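Local coordinates for F5/8 type C domain protein (Clostridium perfringens, PDB 7JRM) that probably binds carbohydrate through a CBM51-type module, as part of a multidomain O-glycopeptidase that recognises and cleaves mucin-type glycoproteins, at residues E135-F146 and V191-L202. Residues are numbered along the deposited sequence; the frame is centred on the assembly and turned at random.
Sequences EIVYNSEGYDIF and VVDVRNSKEIKL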
# COMPACT_ATOMS: atom_id res chain seq x y z
N GLU A 135 -12.46 -43.73 13.38
CA GLU A 135 -13.51 -42.90 12.81
C GLU A 135 -13.66 -41.68 13.71
O GLU A 135 -14.07 -41.80 14.87
CB GLU A 135 -14.83 -43.66 12.71
CG GLU A 135 -14.92 -44.62 11.54
CD GLU A 135 -16.32 -45.17 11.34
OE1 GLU A 135 -17.24 -44.72 12.06
OE2 GLU A 135 -16.50 -46.04 10.46
N ILE A 136 -13.33 -40.50 13.18
CA ILE A 136 -13.40 -39.25 13.92
C ILE A 136 -14.34 -38.32 13.18
O ILE A 136 -14.14 -38.04 11.99
CB ILE A 136 -12.01 -38.61 14.10
CG1 ILE A 136 -11.03 -39.63 14.67
CG2 ILE A 136 -12.10 -37.40 15.01
CD1 ILE A 136 -9.63 -39.09 14.87
N VAL A 137 -15.36 -37.83 13.88
CA VAL A 137 -16.41 -37.00 13.29
C VAL A 137 -16.30 -35.59 13.87
O VAL A 137 -16.15 -35.42 15.08
CB VAL A 137 -17.81 -37.59 13.56
CG1 VAL A 137 -18.89 -36.68 13.00
CG2 VAL A 137 -17.91 -38.99 12.95
N TYR A 138 -16.38 -34.59 13.00
CA TYR A 138 -16.34 -33.19 13.39
C TYR A 138 -17.57 -32.47 12.87
O TYR A 138 -18.14 -32.84 11.83
CB TYR A 138 -15.09 -32.49 12.85
CG TYR A 138 -13.83 -32.76 13.64
CD1 TYR A 138 -12.98 -33.81 13.31
CD2 TYR A 138 -13.48 -31.95 14.71
CE1 TYR A 138 -11.83 -34.05 14.02
CE2 TYR A 138 -12.32 -32.18 15.44
CZ TYR A 138 -11.50 -33.24 15.08
OH TYR A 138 -10.35 -33.47 15.80
N ASN A 139 -17.98 -31.43 13.59
CA ASN A 139 -19.00 -30.52 13.09
C ASN A 139 -18.39 -29.67 11.98
O ASN A 139 -17.40 -28.97 12.19
CB ASN A 139 -19.52 -29.63 14.22
CG ASN A 139 -20.67 -28.73 13.79
OD1 ASN A 139 -20.57 -27.99 12.81
ND2 ASN A 139 -21.77 -28.78 14.53
N SER A 140 -18.98 -29.74 10.78
CA SER A 140 -18.46 -29.04 9.61
C SER A 140 -19.39 -27.93 9.14
O SER A 140 -19.26 -27.46 8.00
CB SER A 140 -18.19 -30.03 8.48
OG SER A 140 -19.37 -30.71 8.11
N GLU A 141 -20.33 -27.50 9.98
CA GLU A 141 -21.28 -26.48 9.58
C GLU A 141 -20.59 -25.13 9.43
O GLU A 141 -19.85 -24.69 10.32
CB GLU A 141 -22.41 -26.38 10.61
CG GLU A 141 -23.17 -27.68 10.82
CD GLU A 141 -24.39 -27.51 11.70
OE1 GLU A 141 -25.16 -26.55 11.47
OE2 GLU A 141 -24.59 -28.34 12.61
N GLY A 142 -20.84 -24.46 8.31
CA GLY A 142 -20.27 -23.16 8.04
C GLY A 142 -18.91 -23.17 7.39
O GLY A 142 -18.38 -22.09 7.08
N TYR A 143 -18.31 -24.34 7.18
CA TYR A 143 -16.99 -24.44 6.59
C TYR A 143 -17.10 -24.80 5.11
O TYR A 143 -18.08 -25.41 4.66
CB TYR A 143 -16.15 -25.48 7.33
CG TYR A 143 -15.84 -25.10 8.76
CD1 TYR A 143 -15.10 -23.97 9.05
CD2 TYR A 143 -16.31 -25.87 9.82
CE1 TYR A 143 -14.81 -23.61 10.36
CE2 TYR A 143 -16.04 -25.52 11.13
CZ TYR A 143 -15.29 -24.39 11.39
OH TYR A 143 -15.01 -24.04 12.69
N ASP A 144 -16.07 -24.43 4.35
CA ASP A 144 -16.06 -24.59 2.90
C ASP A 144 -15.13 -25.69 2.42
O ASP A 144 -15.52 -26.51 1.59
CB ASP A 144 -15.67 -23.26 2.23
CG ASP A 144 -16.63 -22.13 2.57
OD1 ASP A 144 -17.85 -22.31 2.38
OD2 ASP A 144 -16.15 -21.06 3.01
N ILE A 145 -13.90 -25.73 2.92
CA ILE A 145 -12.87 -26.62 2.41
C ILE A 145 -12.21 -27.33 3.59
O ILE A 145 -11.92 -26.72 4.62
CB ILE A 145 -11.82 -25.86 1.58
CG1 ILE A 145 -12.40 -25.45 0.22
CG2 ILE A 145 -10.55 -26.68 1.39
CD1 ILE A 145 -12.71 -26.63 -0.68
N PHE A 146 -11.97 -28.64 3.44
CA PHE A 146 -11.18 -29.41 4.37
C PHE A 146 -9.85 -29.77 3.72
O PHE A 146 -9.83 -30.34 2.62
CB PHE A 146 -11.91 -30.68 4.82
CG PHE A 146 -11.04 -31.62 5.61
CD1 PHE A 146 -10.60 -31.27 6.88
CD2 PHE A 146 -10.66 -32.84 5.09
CE1 PHE A 146 -9.80 -32.13 7.61
CE2 PHE A 146 -9.87 -33.70 5.82
CZ PHE A 146 -9.43 -33.35 7.08
N VAL A 191 -7.82 -32.45 -0.23
CA VAL A 191 -8.56 -31.19 -0.21
C VAL A 191 -9.99 -31.50 -0.61
O VAL A 191 -10.26 -31.85 -1.77
CB VAL A 191 -7.94 -30.15 -1.15
CG1 VAL A 191 -8.68 -28.83 -1.04
CG2 VAL A 191 -6.46 -29.95 -0.82
N VAL A 192 -10.92 -31.38 0.33
CA VAL A 192 -12.29 -31.84 0.17
C VAL A 192 -13.24 -30.66 0.28
O VAL A 192 -13.13 -29.85 1.20
CB VAL A 192 -12.65 -32.93 1.20
CG1 VAL A 192 -14.03 -33.50 0.91
CG2 VAL A 192 -11.60 -34.02 1.21
N ASP A 193 -14.19 -30.58 -0.66
CA ASP A 193 -15.27 -29.61 -0.58
C ASP A 193 -16.26 -30.06 0.49
O ASP A 193 -16.81 -31.16 0.41
CB ASP A 193 -15.96 -29.49 -1.94
CG ASP A 193 -16.91 -28.30 -2.02
OD1 ASP A 193 -17.28 -27.75 -0.96
OD2 ASP A 193 -17.29 -27.93 -3.15
N VAL A 194 -16.49 -29.21 1.49
CA VAL A 194 -17.42 -29.53 2.57
C VAL A 194 -18.48 -28.45 2.68
O VAL A 194 -19.04 -28.21 3.76
CB VAL A 194 -16.67 -29.72 3.91
CG1 VAL A 194 -15.72 -30.90 3.83
CG2 VAL A 194 -15.92 -28.45 4.29
N ARG A 195 -18.76 -27.78 1.56
CA ARG A 195 -19.71 -26.68 1.56
C ARG A 195 -21.12 -27.16 1.90
O ARG A 195 -21.58 -28.18 1.38
CB ARG A 195 -19.71 -25.98 0.20
CG ARG A 195 -18.71 -24.84 0.08
CD ARG A 195 -18.80 -24.19 -1.29
NE ARG A 195 -18.54 -25.14 -2.36
CZ ARG A 195 -18.54 -24.82 -3.66
NH1 ARG A 195 -18.79 -23.57 -4.03
NH2 ARG A 195 -18.30 -25.75 -4.57
N ASN A 196 -21.79 -26.42 2.78
CA ASN A 196 -23.17 -26.68 3.17
C ASN A 196 -23.34 -28.10 3.72
O ASN A 196 -24.32 -28.79 3.44
CB ASN A 196 -24.13 -26.45 1.99
CG ASN A 196 -24.18 -24.99 1.57
OD1 ASN A 196 -24.43 -24.11 2.39
ND2 ASN A 196 -23.95 -24.74 0.29
N SER A 197 -22.37 -28.53 4.52
CA SER A 197 -22.41 -29.82 5.18
C SER A 197 -22.58 -29.63 6.68
O SER A 197 -22.43 -28.53 7.22
CB SER A 197 -21.15 -30.63 4.88
OG SER A 197 -20.04 -30.13 5.60
N LYS A 198 -22.89 -30.73 7.36
CA LYS A 198 -23.04 -30.73 8.81
C LYS A 198 -22.02 -31.60 9.53
O LYS A 198 -21.68 -31.30 10.68
CB LYS A 198 -24.45 -31.18 9.21
CG LYS A 198 -25.52 -30.13 8.96
CD LYS A 198 -26.92 -30.73 9.04
CE LYS A 198 -27.73 -30.09 10.16
NZ LYS A 198 -28.70 -31.04 10.76
N GLU A 199 -21.51 -32.65 8.89
CA GLU A 199 -20.55 -33.54 9.52
C GLU A 199 -19.49 -33.95 8.50
O GLU A 199 -19.79 -34.14 7.32
CB GLU A 199 -21.23 -34.80 10.08
CG GLU A 199 -22.01 -34.57 11.36
CD GLU A 199 -22.37 -35.88 12.05
OE1 GLU A 199 -22.39 -36.92 11.36
OE2 GLU A 199 -22.64 -35.85 13.26
N ILE A 200 -18.26 -34.09 8.98
CA ILE A 200 -17.18 -34.70 8.22
C ILE A 200 -16.61 -35.83 9.06
O ILE A 200 -16.41 -35.69 10.27
CB ILE A 200 -16.09 -33.67 7.84
CG1 ILE A 200 -15.03 -34.33 6.94
CG2 ILE A 200 -15.45 -33.04 9.07
CD1 ILE A 200 -13.90 -33.41 6.55
N LYS A 201 -16.37 -36.97 8.42
CA LYS A 201 -15.91 -38.17 9.11
C LYS A 201 -14.56 -38.58 8.53
O LYS A 201 -14.45 -38.88 7.34
CB LYS A 201 -16.92 -39.31 8.96
CG LYS A 201 -16.57 -40.56 9.75
CD LYS A 201 -17.77 -41.49 9.87
CE LYS A 201 -18.36 -41.80 8.50
NZ LYS A 201 -19.46 -42.80 8.59
N LEU A 202 -13.53 -38.58 9.38
CA LEU A 202 -12.18 -38.94 8.99
C LEU A 202 -11.93 -40.40 9.35
O LEU A 202 -11.97 -40.77 10.52
CB LEU A 202 -11.16 -38.03 9.68
CG LEU A 202 -11.42 -36.53 9.55
CD1 LEU A 202 -10.31 -35.74 10.23
CD2 LEU A 202 -11.55 -36.12 8.09
O HOH W 1 -18.03 -45.14 8.40
O HOH W 2 -19.91 -44.60 11.18
O HOH W 3 -20.62 -26.65 5.77
O HOH W 4 -23.05 -30.84 13.11
O HOH W 5 -20.82 -24.08 3.82
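I136 and Y138 pair antiparallel with L202 and I200, strands 135-139 and 199-202 running at 158° to each other, while F146 pairs in the same sense with V192. Each segment leaves one sheet and enters the other, so the two chain crossings lie side by side at one end of the beta-sandwich of the NPCBM/NEW2 domain. Paired backbone bonds define both ladders; in the second, F146 N bonds V192 O at 2.8 Å.

Between the sheets, I200 reaches over the F146 ring. Its CG1 is anti to the backbone N (chi1 -175°), which carries CD1 over one ring face, 3.8 Å from the centroid and offset toward the rim: a CH-pi contact. L202 CD2 packs 3.6 Å from F146 CZ, and F223 of strand 215-224 also touches I200.

On the outer face, V137 CG1 lies against the carboxylate end of E199, whose OE2 is salt-bridged to K92. V137 CG2 instead meets the aliphatic part of K201. Two waters join the K201 ammonium to both carboxylate oxygens of E135, which also bonds Y133; NZ and OE1 stay 4.5 Å apart, beyond a direct salt bridge.

At the crossing, D193 OD1 accepts from R195 N, an Asx turn, and R195 also clasps the carboxylate side-on through NE and NH2. Beside it, two type II turns, S140-Y143 and V194-S197, are linked through buried hydroxyls: S140 OG donates to S197 OG at 2.7 Å, and S197 OG in turn donates to V194 O at 2.8 Å.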